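Local coordinates for protein mevalonate kinase, putative (Leishmania major, PDB 2HFS) that probably catalyses the ATP-dependent phosphorylation of (R)-mevalonate to (R)-5-phosphomevalonate, a step on the way to isopentenyl diphosphate, at residues C47-N52 and S123-E128; P65-Y70 and A316-R321; S155-T160 and I168-Q173; T227-Q232 and M249-D254. All coordinates share one frame; numbering follows the deposited sequence.

How the interactions relate
Interactions 1 and 3 both pack a helix against one mixed sheet: strands 36-52 and 166-172 are neighbours in it, and the nearest atoms of the two contacts are about 8 Å apart. Interaction 2 ties the loop before helix 70-88 to strand 318-324, an edge strand of the separate antiparallel four-stranded sheet; its chain loop encloses interactions 3 and 4. Interaction 4 joins two consecutive helices and comes within about 5 Å of interaction 3 at the nearest atoms, whereas the centres of interactions 1 and 4 lie about 41 Å apart. Segment 155-160 of interaction 3 carries the sequence SGADN, which fits an active-site motif of GHMP kinases, a placement inferred from the family.

Interaction 1: residues C47-N52 and S123-E128; sequences CRLEIN and SRALSE
Leu49 and Cys47, two residues apart on one strand, converge on Ala125 of the helix, and this is where the contact is tight. Leu49 CD1 lies 3.6 Å from Ala125 CB and also touches the next helical residue, meeting Leu126 CD2 at 3.6 Å. A chi1 of -65° swings Leu49 CG to the side of its backbone N and carries the branch over the helix. From two residues earlier on the strand Cys47 comes in with its sulfur, SG to Ala125 CB 3.8 Å, while its own carbonyl O sits 3.7 Å from that same CB. Ala125 CB thus packs against the sulfur and carbonyl O of Cys47 and a methyl of Leu49. All four touching residues are buried. The short axes of strand and helix approach to 7.7 Å at 35°, and Ala125, with its single methyl, faces the strand there.

The solvent side is marked by Arg48, which is exposed and points away from the helix. Glu128 forms a partly exposed polar border: it does not touch the strand, but is well bonded, with a salt bridge to Lys9 and hydrogen bonds to Thr13, Gly14 and Asn16. Met100 and Phe122 continue the apolar layer around Leu49. Helix 114-130 is thereby packed on one face of a mixed sheet through strand 36-52, as in the N-terminal domain of GHMP kinases.

Interaction 2: residues P65-Y70 and A316-R321; sequences PAIPGY and AKFIWR
Ile67 presses a methyl onto the ring of Phe318, the aromatic half of a classic beta bulge in which Lys317 and Phe318 both face Gly194; Ile67 itself opens a type II beta turn that ends at Tyr70. The contact thus links a loop leading into helix 70-88 with strand 318-324, an edge strand of the four-stranded antiparallel sheet.

The principal interaction is CH-pi. Ile67 CG2 sits 3.6 Å from the centroid of the Phe318 ring and only 5° off its normal, so it is centred over the face and nearly equidistant from all six ring carbons. With chi1 56°, CG2 stands on the side of the backbone N of Ile67, which directs this branch at the ring. The opposite face is covered by Lys317 CG, 3.9 Å above the plane and displaced from the ring centre, so the phenyl group is sandwiched between two aliphatic groups.

The second contact is at an edge. The same CG2 meets Trp320 CZ2 at 3.9 Å in the plane of the indole. Phe318 CB lies over one indole face, 3.2 Å above it, and the Trp320 and Tyr322 rings meet.

Backbone bonding shapes the loop: Tyr70 N donates to Ile67 O at 3.2 Å, and Gly69 occupies the N-cap position. Ile67 also bonds to Pro108, and Trp320 touches Ser109, in a sequence, PSSGIGASAS, that probably forms the family's glycine-rich phosphate-binding motif.

One further contact is apolar: solvent-exposed Pro68 brings CD to 3.9 Å from Phe318 CE2, obliquely to the ring.

Interaction 3: residues S155-T160 and I168-Q173; sequences SGADNT and ILYRRQ
The Tyr170 ring carries Ala157 CB over one face, 3.9 Å from the centroid and 18° off the normal, a CH-pi contact displaced toward the CD1-CE1 rim. Phe179 meets this ring as well, their planes inclined by about 25°. The second flat group, the Arg172 guanidinium, has Ser155 CB over one face, with CB 4.3 Å from NH1.

At the far end of the tyrosine a water joins the two segments: it is 2.9 Å from Ser155 OG and 3.0 Å from Tyr170 OH. Ser155 OG also receives a weak but straight bond from Ala157 N. Its chi1 of 58° turns the hydroxyl back over the helix start, where it can serve both partners.

Gly156 O accepts twice from Thr160, one turn further on: from the backbone N and from OG1 at 2.9 Å, the latter from above the carbonyl plane. Thr160 CG2 forms an apolar pair with Ile168 CD1 at 4.2 Å. Asp158 makes a salt bridge with Lys21.

Helix 157-164, with Gly156 at its N-cap position, thus folds back over the strand 166-172 that follows it. The sequence SGADN and the Asp158-Lys21 pair fit the conserved motif that lines the active site in GHMP kinases, so this helix start probably borders that site.

Interaction 4: residues T227-Q232 and M249-D254; sequences THIVSQ and MNANHD
Beside Ala251, the residue that receives Ile229, Asn250 OD1 is held by two donors, the backbone N of Ala281 and, more weakly, NE of Arg274. Asn252, on the other flank of Ala251, uses its own OD1 for a weak bond from Gly26 N. Polar groups therefore tie helix 242-258 to its surroundings, while the contact with helix 216-239 is apolar.

That contact is carried by one side chain. Ile229 CD1 reaches Ala251 CB at 3.5 Å and lies 3.8 Å from Ala251 C, so the methyl lies against the helix backbone as well as the small side chain. Further along, CD1 is 4.0 Å from Asn252 N, and the other branch, Ile229 CG2, skirts Asn252 CB at 4.5 Å. A chi1 of -68° turns CG1 away from the carbonyl carbon, and the extended chi2 of 165° carries CD1 outward to the neighbouring helix. The alpha carbons of Ile229 and Asn252 are 7.0 Å apart, and Ala251 presents only a methyl to Ile229. Ile229 touches Leu248, Ala251, Asn252 and Leu255, spaced i, i+3, i+4, i+7, consistent with a knob-into-hole.

The two helices follow each other directly in the chain and run in broadly opposite directions. Phe25 of strand 17-25 closes against Ile229 and Asn252, while His253 turns to helix 264-275 and strand 280-284, bonding to Glu267 and Leu283 N.

Interaction 1: residues C47-N52 and S123-E128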
loop_
_atom_site.group_PDB
_atom_site.type_symbol
_atom_site.label_atom_id
_atom_site.label_comp_id
_atom_site.label_asym_id
_atom_site.label_seq_id
_atom_site.Cartn_x
_atom_site.Cartn_y
_atom_site.Cartn_z
ATOM N N CYS A 47 -8.799 -7.651 11.582
ATOM C CA CYS A 47 -10.255 -7.735 11.693
ATOM C C CYS A 47 -10.633 -8.918 12.597
ATOM O O CYS A 47 -10.114 -10.037 12.438
ATOM C CB CYS A 47 -10.915 -7.856 10.306
ATOM S SG CYS A 47 -12.688 -8.220 10.389
ATOM N N ARG A 48 -11.514 -8.649 13.561
ATOM C CA ARG A 48 -12.093 -9.665 14.428
ATOM C C ARG A 48 -13.591 -9.620 14.196
ATOM O O ARG A 48 -14.178 -8.525 14.069
ATOM C CB ARG A 48 -11.826 -9.352 15.906
ATOM C CG ARG A 48 -10.393 -9.485 16.388
ATOM C CD ARG A 48 -10.196 -9.105 17.880
ATOM N NE ARG A 48 -10.749 -10.125 18.774
ATOM C CZ ARG A 48 -10.382 -10.335 20.046
ATOM N NH1 ARG A 48 -9.432 -9.598 20.612
ATOM N NH2 ARG A 48 -10.965 -11.301 20.748
ATOM N N LEU A 49 -14.194 -10.803 14.159
ATOM C CA LEU A 49 -15.617 -10.963 13.932
ATOM C C LEU A 49 -16.265 -11.840 14.998
ATOM O O LEU A 49 -15.639 -12.749 15.518
ATOM C CB LEU A 49 -15.846 -11.623 12.574
ATOM C CG LEU A 49 -15.423 -10.850 11.329
ATOM C CD1 LEU A 49 -15.713 -11.741 10.132
ATOM C CD2 LEU A 49 -16.203 -9.530 11.213
ATOM N N GLU A 50 -17.520 -11.549 15.308
ATOM C CA GLU A 50 -18.359 -12.462 16.068
ATOM C C GLU A 50 -19.818 -12.306 15.687
ATOM O O GLU A 50 -20.234 -11.254 15.199
ATOM C CB GLU A 50 -18.170 -12.240 17.550
ATOM C CG GLU A 50 -18.441 -10.820 17.993
ATOM C CD GLU A 50 -18.186 -10.687 19.469
ATOM O OE1 GLU A 50 -17.005 -10.631 19.863
ATOM O OE2 GLU A 50 -19.166 -10.684 20.224
ATOM N N ILE A 51 -20.584 -13.364 15.912
ATOM C CA ILE A 51 -22.003 -13.385 15.580
ATOM C C ILE A 51 -22.767 -12.379 16.417
ATOM O O ILE A 51 -22.354 -12.053 17.537
ATOM C CB ILE A 51 -22.564 -14.834 15.672
ATOM C CG1 ILE A 51 -22.421 -15.422 17.084
ATOM C CG2 ILE A 51 -21.851 -15.733 14.660
ATOM C CD1 ILE A 51 -23.000 -16.858 17.221
ATOM N N ASN A 52 -23.831 -11.824 15.843
ATOM C CA ASN A 52 -24.664 -10.845 16.533
ATOM C C ASN A 52 -26.097 -11.365 16.440
ATOM O O ASN A 52 -26.834 -10.978 15.553
ATOM C CB ASN A 52 -24.500 -9.462 15.872
ATOM C CG ASN A 52 -24.711 -8.294 16.851
ATOM O OD1 ASN A 52 -24.713 -8.469 18.071
ATOM N ND2 ASN A 52 -24.858 -7.100 16.307
ATOM N N SER A 123 -11.810 -10.394 4.659
ATOM C CA SER A 123 -11.914 -11.645 3.916
ATOM C C SER A 123 -11.353 -12.817 4.701
ATOM O O SER A 123 -11.949 -13.889 4.730
ATOM C CB SER A 123 -11.208 -11.513 2.573
ATOM O OG SER A 123 -11.893 -10.559 1.765
ATOM N N ARG A 124 -10.192 -12.610 5.317
ATOM C CA ARG A 124 -9.567 -13.622 6.159
ATOM C C ARG A 124 -10.432 -13.978 7.372
ATOM O O ARG A 124 -10.626 -15.154 7.661
ATOM C CB ARG A 124 -8.163 -13.172 6.598
ATOM C CG ARG A 124 -7.112 -13.204 5.462
ATOM C CD ARG A 124 -5.660 -13.166 5.958
ATOM N NE ARG A 124 -4.681 -13.131 4.869
ATOM C CZ ARG A 124 -4.353 -14.169 4.107
ATOM N NH1 ARG A 124 -4.932 -15.363 4.282
ATOM N NH2 ARG A 124 -3.453 -14.012 3.151
ATOM N N ALA A 125 -10.955 -12.966 8.067
ATOM C CA ALA A 125 -11.823 -13.209 9.238
ATOM C C ALA A 125 -13.111 -13.931 8.869
ATOM O O ALA A 125 -13.557 -14.799 9.616
ATOM C CB ALA A 125 -12.135 -11.912 9.957
ATOM N N LEU A 126 -13.709 -13.558 7.738
ATOM C CA LEU A 126 -14.886 -14.251 7.223
ATOM C C LEU A 126 -14.536 -15.705 6.926
ATOM O O LEU A 126 -15.303 -16.628 7.281
ATOM C CB LEU A 126 -15.445 -13.551 5.971
ATOM C CG LEU A 126 -16.093 -12.175 6.192
ATOM C CD1 LEU A 126 -16.334 -11.467 4.837
ATOM C CD2 LEU A 126 -17.414 -12.307 6.966
ATOM N N SER A 127 -13.383 -15.918 6.282
ATOM C CA SER A 127 -12.945 -17.277 6.012
ATOM C C SER A 127 -12.888 -18.060 7.315
ATOM O O SER A 127 -13.365 -19.199 7.382
ATOM C CB SER A 127 -11.573 -17.298 5.328
ATOM O OG SER A 127 -11.186 -18.638 5.040
ATOM N N GLU A 128 -12.328 -17.449 8.358
ATOM C CA GLU A 128 -12.300 -18.132 9.645
ATOM C C GLU A 128 -13.705 -18.460 10.134
ATOM O O GLU A 128 -14.013 -19.615 10.413
ATOM C CB GLU A 128 -11.556 -17.357 10.728
ATOM C CG GLU A 128 -11.524 -18.147 12.031
ATOM C CD GLU A 128 -10.689 -17.550 13.139
ATOM O OE1 GLU A 128 -9.922 -16.610 12.891
ATOM O OE2 GLU A 128 -10.804 -18.050 14.282
#

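Interaction 2: residues P65-Y70 and A316-R321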
loop_
_atom_site.group_PDB
_atom_site.type_symbol
_atom_site.label_atom_id
_atom_site.label_comp_id
_atom_site.label_asym_id
_atom_site.label_seq_id
_atom_site.Cartn_x
_atom_site.Cartn_y
_atom_site.Cartn_z
ATOM N N PRO A 65 -5.763 3.261 14.136
ATOM C CA PRO A 65 -5.143 4.531 14.424
ATOM C C PRO A 65 -4.991 5.403 13.176
ATOM O O PRO A 65 -3.888 5.840 12.847
ATOM C CB PRO A 65 -3.767 4.132 14.990
ATOM C CG PRO A 65 -3.433 2.842 14.330
ATOM C CD PRO A 65 -4.779 2.157 14.112
ATOM N N ALA A 66 -6.107 5.649 12.504
ATOM C CA ALA A 66 -6.113 6.442 11.291
ATOM C C ALA A 66 -5.818 7.915 11.580
ATOM O O ALA A 66 -6.076 8.409 12.683
ATOM C CB ALA A 66 -7.445 6.277 10.572
ATOM N N ILE A 67 -5.230 8.604 10.604
ATOM C CA ILE A 67 -5.032 10.063 10.736
ATOM C C ILE A 67 -6.390 10.752 10.921
ATOM O O ILE A 67 -7.418 10.183 10.540
ATOM C CB ILE A 67 -4.288 10.640 9.494
ATOM C CG1 ILE A 67 -5.033 10.313 8.196
ATOM C CG2 ILE A 67 -2.875 10.109 9.446
ATOM C CD1 ILE A 67 -4.713 11.262 7.078
ATOM N N PRO A 68 -6.405 11.968 11.476
ATOM C CA PRO A 68 -7.668 12.658 11.748
ATOM C C PRO A 68 -8.554 12.832 10.526
ATOM O O PRO A 68 -8.098 13.321 9.481
ATOM C CB PRO A 68 -7.218 14.021 12.275
ATOM C CG PRO A 68 -5.876 13.770 12.858
ATOM C CD PRO A 68 -5.246 12.770 11.912
ATOM N N GLY A 69 -9.817 12.420 10.670
ATOM C CA GLY A 69 -10.827 12.545 9.611
ATOM C C GLY A 69 -10.886 11.437 8.571
ATOM O O GLY A 69 -11.867 11.351 7.809
ATOM N N TYR A 70 -9.844 10.606 8.519
ATOM C CA TYR A 70 -9.740 9.567 7.500
ATOM C C TYR A 70 -10.898 8.577 7.587
ATOM O O TYR A 70 -11.515 8.265 6.576
ATOM C CB TYR A 70 -8.401 8.820 7.548
ATOM C CG TYR A 70 -8.353 7.639 6.571
ATOM C CD1 TYR A 70 -7.792 7.784 5.310
ATOM C CD2 TYR A 70 -8.891 6.386 6.916
ATOM C CE1 TYR A 70 -7.763 6.723 4.400
ATOM C CE2 TYR A 70 -8.873 5.306 5.995
ATOM C CZ TYR A 70 -8.288 5.495 4.751
ATOM O OH TYR A 70 -8.220 4.473 3.832
ATOM N N ALA A 316 6.411 17.436 6.847
ATOM C CA ALA A 316 6.242 16.049 7.280
ATOM C C ALA A 316 5.159 15.907 8.365
ATOM O O ALA A 316 5.457 15.731 9.559
ATOM C CB ALA A 316 7.570 15.434 7.700
ATOM N N LYS A 317 3.905 15.957 7.913
ATOM C CA LYS A 317 2.712 16.003 8.777
ATOM C C LYS A 317 2.563 14.755 9.682
ATOM O O LYS A 317 2.176 14.853 10.846
ATOM C CB LYS A 317 1.459 16.212 7.908
ATOM C CG LYS A 317 0.367 17.063 8.580
ATOM C CD LYS A 317 -0.817 17.359 7.647
ATOM C CE LYS A 317 -1.693 18.523 8.170
ATOM N NZ LYS A 317 -1.222 19.893 7.744
ATOM N N PHE A 318 2.897 13.599 9.135
ATOM C CA PHE A 318 2.749 12.332 9.811
ATOM C C PHE A 318 3.997 11.550 9.502
ATOM O O PHE A 318 4.414 11.491 8.347
ATOM C CB PHE A 318 1.517 11.590 9.286
ATOM C CG PHE A 318 0.238 12.386 9.396
ATOM C CD1 PHE A 318 -0.358 12.925 8.264
ATOM C CD2 PHE A 318 -0.352 12.621 10.643
ATOM C CE1 PHE A 318 -1.530 13.664 8.354
ATOM C CE2 PHE A 318 -1.530 13.361 10.742
ATOM C CZ PHE A 318 -2.110 13.881 9.599
ATOM N N ILE A 319 4.618 10.992 10.537
ATOM C CA ILE A 319 5.844 10.220 10.358
ATOM C C ILE A 319 5.675 8.855 10.985
ATOM O O ILE A 319 5.291 8.732 12.152
ATOM C CB ILE A 319 7.090 10.949 10.948
ATOM C CG1 ILE A 319 7.181 12.387 10.421
ATOM C CG2 ILE A 319 8.365 10.146 10.622
ATOM C CD1 ILE A 319 8.081 13.350 11.277
ATOM N N TRP A 320 5.975 7.828 10.205
ATOM C CA TRP A 320 5.791 6.457 10.628
ATOM C C TRP A 320 7.081 5.675 10.413
ATOM O O TRP A 320 7.832 5.933 9.460
ATOM C CB TRP A 320 4.636 5.812 9.850
ATOM C CG TRP A 320 3.350 6.599 9.945
ATOM C CD1 TRP A 320 2.649 6.914 11.092
ATOM C CD2 TRP A 320 2.616 7.183 8.853
ATOM N NE1 TRP A 320 1.527 7.648 10.772
ATOM C CE2 TRP A 320 1.482 7.837 9.409
ATOM C CE3 TRP A 320 2.810 7.239 7.464
ATOM C CZ2 TRP A 320 0.540 8.503 8.623
ATOM C CZ3 TRP A 320 1.874 7.907 6.677
ATOM C CH2 TRP A 320 0.755 8.535 7.255
ATOM N N ARG A 321 7.360 4.755 11.325
ATOM C CA ARG A 321 8.450 3.802 11.155
ATOM C C ARG A 321 7.804 2.511 10.721
ATOM O O ARG A 321 7.072 1.890 11.487
ATOM C CB ARG A 321 9.212 3.567 12.455
ATOM C CG ARG A 321 9.783 4.825 13.067
ATOM C CD ARG A 321 10.373 4.610 14.447
ATOM N NE ARG A 321 10.562 5.873 15.157
ATOM C CZ ARG A 321 11.747 6.382 15.454
ATOM N NH1 ARG A 321 12.849 5.734 15.095
ATOM N NH2 ARG A 321 11.842 7.538 16.107
#

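Interaction 3: residues S155-T160 and I168-Q173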
loop_
_atom_site.group_PDB
_atom_site.type_symbol
_atom_site.label_atom_id
_atom_site.label_comp_id
_atom_site.label_asym_id
_atom_site.label_seq_id
_atom_site.Cartn_x
_atom_site.Cartn_y
_atom_site.Cartn_z
ATOM N N SER A 155 -5.808 -1.567 -9.475
ATOM C CA SER A 155 -4.879 -2.228 -10.387
ATOM C C SER A 155 -4.610 -3.655 -9.913
ATOM O O SER A 155 -4.354 -4.550 -10.717
ATOM C CB SER A 155 -3.558 -1.465 -10.426
ATOM O OG SER A 155 -2.998 -1.370 -9.127
ATOM N N GLY A 156 -4.673 -3.845 -8.599
ATOM C CA GLY A 156 -4.367 -5.124 -7.980
ATOM C C GLY A 156 -3.203 -5.090 -7.001
ATOM O O GLY A 156 -3.095 -5.967 -6.136
ATOM N N ALA A 157 -2.330 -4.090 -7.123
ATOM C CA ALA A 157 -1.111 -4.056 -6.306
ATOM C C ALA A 157 -1.377 -3.890 -4.821
ATOM O O ALA A 157 -0.614 -4.400 -4.006
ATOM C CB ALA A 157 -0.118 -3.000 -6.800
ATOM N N ASP A 158 -2.453 -3.193 -4.463
ATOM C CA ASP A 158 -2.721 -2.965 -3.044
ATOM C C ASP A 158 -3.205 -4.245 -2.361
ATOM O O ASP A 158 -2.667 -4.629 -1.327
ATOM C CB ASP A 158 -3.714 -1.823 -2.828
ATOM C CG ASP A 158 -3.144 -0.463 -3.191
ATOM O OD1 ASP A 158 -2.045 -0.379 -3.821
ATOM O OD2 ASP A 158 -3.749 0.592 -2.887
ATOM N N ASN A 159 -4.207 -4.903 -2.948
ATOM C CA ASN A 159 -4.697 -6.170 -2.408
ATOM C C ASN A 159 -3.640 -7.262 -2.420
ATOM O O ASN A 159 -3.553 -8.055 -1.484
ATOM C CB ASN A 159 -6.004 -6.652 -3.059
ATOM C CG ASN A 159 -5.999 -6.564 -4.570
ATOM O OD1 ASN A 159 -6.323 -5.513 -5.149
ATOM N ND2 ASN A 159 -5.699 -7.682 -5.230
ATOM N N THR A 160 -2.822 -7.290 -3.463
ATOM C CA THR A 160 -1.825 -8.343 -3.564
ATOM C C THR A 160 -0.759 -8.166 -2.463
ATOM O O THR A 160 -0.365 -9.131 -1.799
ATOM C CB THR A 160 -1.213 -8.368 -4.991
ATOM O OG1 THR A 160 -2.239 -8.680 -5.954
ATOM C CG2 THR A 160 -0.255 -9.545 -5.130
ATOM N N ILE A 168 7.331 -7.426 -3.966
ATOM C CA ILE A 168 6.492 -7.937 -5.043
ATOM C C ILE A 168 6.805 -7.204 -6.334
ATOM O O ILE A 168 6.767 -5.974 -6.384
ATOM C CB ILE A 168 5.003 -7.789 -4.675
ATOM C CG1 ILE A 168 4.685 -8.673 -3.461
ATOM C CG2 ILE A 168 4.076 -8.098 -5.885
ATOM C CD1 ILE A 168 3.260 -8.620 -2.981
ATOM N N LEU A 169 7.101 -7.984 -7.371
ATOM C CA LEU A 169 7.291 -7.457 -8.713
ATOM C C LEU A 169 5.933 -7.338 -9.391
ATOM O O LEU A 169 5.182 -8.317 -9.485
ATOM C CB LEU A 169 8.225 -8.373 -9.516
ATOM C CG LEU A 169 8.864 -7.846 -10.806
ATOM C CD1 LEU A 169 9.873 -6.722 -10.506
ATOM C CD2 LEU A 169 9.543 -9.005 -11.537
ATOM N N TYR A 170 5.632 -6.130 -9.859
ATOM C CA TYR A 170 4.317 -5.761 -10.376
ATOM C C TYR A 170 4.462 -5.187 -11.771
ATOM O O TYR A 170 5.190 -4.217 -11.982
ATOM C CB TYR A 170 3.670 -4.766 -9.394
ATOM C CG TYR A 170 2.615 -3.763 -9.883
ATOM C CD1 TYR A 170 2.613 -2.463 -9.373
ATOM C CD2 TYR A 170 1.600 -4.115 -10.776
ATOM C CE1 TYR A 170 1.665 -1.532 -9.755
ATOM C CE2 TYR A 170 0.631 -3.183 -11.167
ATOM C CZ TYR A 170 0.676 -1.892 -10.648
ATOM O OH TYR A 170 -0.254 -0.935 -11.007
ATOM N N ARG A 171 3.805 -5.825 -12.737
ATOM C CA ARG A 171 3.827 -5.331 -14.113
ATOM C C ARG A 171 2.548 -5.651 -14.876
ATOM O O ARG A 171 1.890 -6.658 -14.616
ATOM C CB ARG A 171 5.059 -5.845 -14.871
ATOM C CG ARG A 171 5.146 -7.347 -15.043
ATOM C CD ARG A 171 6.314 -7.789 -15.909
ATOM N NE ARG A 171 6.104 -7.456 -17.317
ATOM C CZ ARG A 171 7.059 -7.424 -18.242
ATOM N NH1 ARG A 171 8.320 -7.692 -17.922
ATOM N NH2 ARG A 171 6.754 -7.107 -19.492
ATOM N N ARG A 172 2.202 -4.773 -15.810
ATOM C CA ARG A 172 1.129 -5.039 -16.761
ATOM C C ARG A 172 1.619 -5.958 -17.892
ATOM O O ARG A 172 2.214 -5.497 -18.872
ATOM C CB ARG A 172 0.557 -3.730 -17.303
ATOM C CG ARG A 172 -0.703 -3.272 -16.592
ATOM C CD ARG A 172 -0.497 -2.273 -15.480
ATOM N NE ARG A 172 -1.678 -1.422 -15.320
ATOM C CZ ARG A 172 -1.814 -0.489 -14.385
ATOM N NH1 ARG A 172 -0.846 -0.275 -13.501
ATOM N NH2 ARG A 172 -2.926 0.233 -14.329
ATOM N N GLN A 173 1.363 -7.255 -17.713
ATOM C CA GLN A 173 1.823 -8.344 -18.583
ATOM C C GLN A 173 0.741 -9.441 -18.618
ATOM O O GLN A 173 0.215 -9.814 -17.571
ATOM C CB GLN A 173 3.134 -8.925 -18.026
ATOM C CG GLN A 173 3.615 -10.256 -18.642
ATOM C CD GLN A 173 4.734 -10.083 -19.661
ATOM O OE1 GLN A 173 4.965 -8.983 -20.163
ATOM N NE2 GLN A 173 5.432 -11.175 -19.970
HETATM O O HOH W 1 -0.763 0.236 -8.320
#

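Interaction 4: residues T227-Q232 and M249-D254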
loop_
_atom_site.group_PDB
_atom_site.type_symbol
_atom_site.label_atom_id
_atom_site.label_comp_id
_atom_site.label_asym_id
_atom_site.label_seq_id
_atom_site.Cartn_x
_atom_site.Cartn_y
_atom_site.Cartn_z
ATOM N N THR A 227 13.279 2.068 -16.898
ATOM C CA THR A 227 13.520 0.628 -17.039
ATOM C C THR A 227 14.944 0.244 -16.626
ATOM O O THR A 227 15.139 -0.792 -16.008
ATOM C CB THR A 227 13.185 0.111 -18.456
ATOM O OG1 THR A 227 13.969 0.815 -19.434
ATOM C CG2 THR A 227 11.733 0.418 -18.808
ATOM N N HIS A 228 15.927 1.098 -16.935
ATOM C CA HIS A 228 17.289 0.878 -16.451
ATOM C C HIS A 228 17.384 0.905 -14.916
ATOM O O HIS A 228 18.044 0.041 -14.322
ATOM C CB HIS A 228 18.295 1.850 -17.095
ATOM C CG HIS A 228 19.722 1.559 -16.734
ATOM N ND1 HIS A 228 20.256 0.285 -16.771
ATOM C CD2 HIS A 228 20.728 2.375 -16.335
ATOM C CE1 HIS A 228 21.526 0.330 -16.404
ATOM N NE2 HIS A 228 21.835 1.585 -16.129
ATOM N N ILE A 229 16.709 1.858 -14.275
ATOM C CA ILE A 229 16.743 1.952 -12.810
ATOM C C ILE A 229 16.143 0.711 -12.141
ATOM O O ILE A 229 16.742 0.166 -11.213
ATOM C CB ILE A 229 16.065 3.259 -12.302
ATOM C CG1 ILE A 229 16.901 4.483 -12.698
ATOM C CG2 ILE A 229 15.894 3.239 -10.774
ATOM C CD1 ILE A 229 16.164 5.777 -12.574
ATOM N N VAL A 230 14.985 0.257 -12.620
ATOM C CA VAL A 230 14.317 -0.886 -11.993
ATOM C C VAL A 230 15.124 -2.178 -12.186
ATOM O O VAL A 230 15.228 -2.986 -11.275
ATOM C CB VAL A 230 12.814 -1.011 -12.403
ATOM C CG1 VAL A 230 12.654 -1.336 -13.893
ATOM C CG2 VAL A 230 12.110 -2.010 -11.528
ATOM N N SER A 231 15.722 -2.338 -13.369
ATOM C CA SER A 231 16.618 -3.460 -13.662
ATOM C C SER A 231 17.719 -3.517 -12.618
ATOM O O SER A 231 18.031 -4.573 -12.034
ATOM C CB SER A 231 17.228 -3.258 -15.052
ATOM O OG SER A 231 18.086 -4.326 -15.415
ATOM N N GLN A 232 18.308 -2.356 -12.379
ATOM C CA GLN A 232 19.390 -2.252 -11.438
ATOM C C GLN A 232 18.881 -2.458 -10.016
ATOM O O GLN A 232 19.553 -3.099 -9.215
ATOM C CB GLN A 232 20.113 -0.924 -11.617
ATOM C CG GLN A 232 20.879 -0.844 -12.944
ATOM C CD GLN A 232 21.699 0.424 -13.068
ATOM O OE1 GLN A 232 21.174 1.477 -13.430
ATOM N NE2 GLN A 232 22.993 0.328 -12.774
HETATM N N MSE A 249 16.471 4.596 -5.736
HETATM C CA MSE A 249 15.260 5.274 -5.286
HETATM C C MSE A 249 15.355 6.782 -5.542
HETATM O O MSE A 249 14.410 7.394 -6.016
HETATM C CB MSE A 249 14.989 4.992 -3.795
HETATM C CG MSE A 249 14.415 3.602 -3.518
HETATM SE SE MSE A 249 14.534 3.249 -1.637
HETATM C CE MSE A 249 13.071 4.392 -1.015
ATOM N N ASN A 250 16.499 7.381 -5.237
ATOM C CA ASN A 250 16.713 8.811 -5.521
ATOM C C ASN A 250 16.578 9.110 -7.008
ATOM O O ASN A 250 15.971 10.109 -7.422
ATOM C CB ASN A 250 18.094 9.252 -5.012
ATOM C CG ASN A 250 18.152 9.343 -3.513
ATOM O OD1 ASN A 250 17.118 9.406 -2.858
ATOM N ND2 ASN A 250 19.369 9.368 -2.954
ATOM N N ALA A 251 17.147 8.216 -7.814
ATOM C CA ALA A 251 17.107 8.363 -9.261
ATOM C C ALA A 251 15.672 8.264 -9.738
ATOM O O ALA A 251 15.260 9.009 -10.628
ATOM C CB ALA A 251 17.965 7.296 -9.928
ATOM N N ASN A 252 14.927 7.335 -9.147
ATOM C CA ASN A 252 13.517 7.169 -9.469
ATOM C C ASN A 252 12.712 8.402 -9.118
ATOM O O ASN A 252 11.903 8.852 -9.925
ATOM C CB ASN A 252 12.912 5.931 -8.758
ATOM C CG ASN A 252 11.603 5.421 -9.421
ATOM O OD1 ASN A 252 11.101 4.361 -9.037
ATOM N ND2 ASN A 252 11.056 6.159 -10.397
ATOM N N HIS A 253 12.915 8.954 -7.925
ATOM C CA HIS A 253 12.247 10.207 -7.560
ATOM C C HIS A 253 12.531 11.283 -8.602
ATOM O O HIS A 253 11.638 11.993 -9.055
ATOM C CB HIS A 253 12.717 10.713 -6.196
ATOM C CG HIS A 253 12.021 11.960 -5.760
ATOM N ND1 HIS A 253 10.742 11.954 -5.241
ATOM C CD2 HIS A 253 12.405 13.258 -5.801
ATOM C CE1 HIS A 253 10.376 13.189 -4.962
ATOM N NE2 HIS A 253 11.372 13.999 -5.278
ATOM N N ASP A 254 13.799 11.402 -8.985
ATOM C CA ASP A 254 14.181 12.381 -9.990
ATOM C C ASP A 254 13.319 12.241 -11.247
ATOM O O ASP A 254 12.743 13.223 -11.710
ATOM C CB ASP A 254 15.663 12.263 -10.312
ATOM C CG ASP A 254 16.306 13.604 -10.557
ATOM O OD1 ASP A 254 15.832 14.602 -9.960
ATOM O OD2 ASP A 254 17.311 13.750 -11.284
#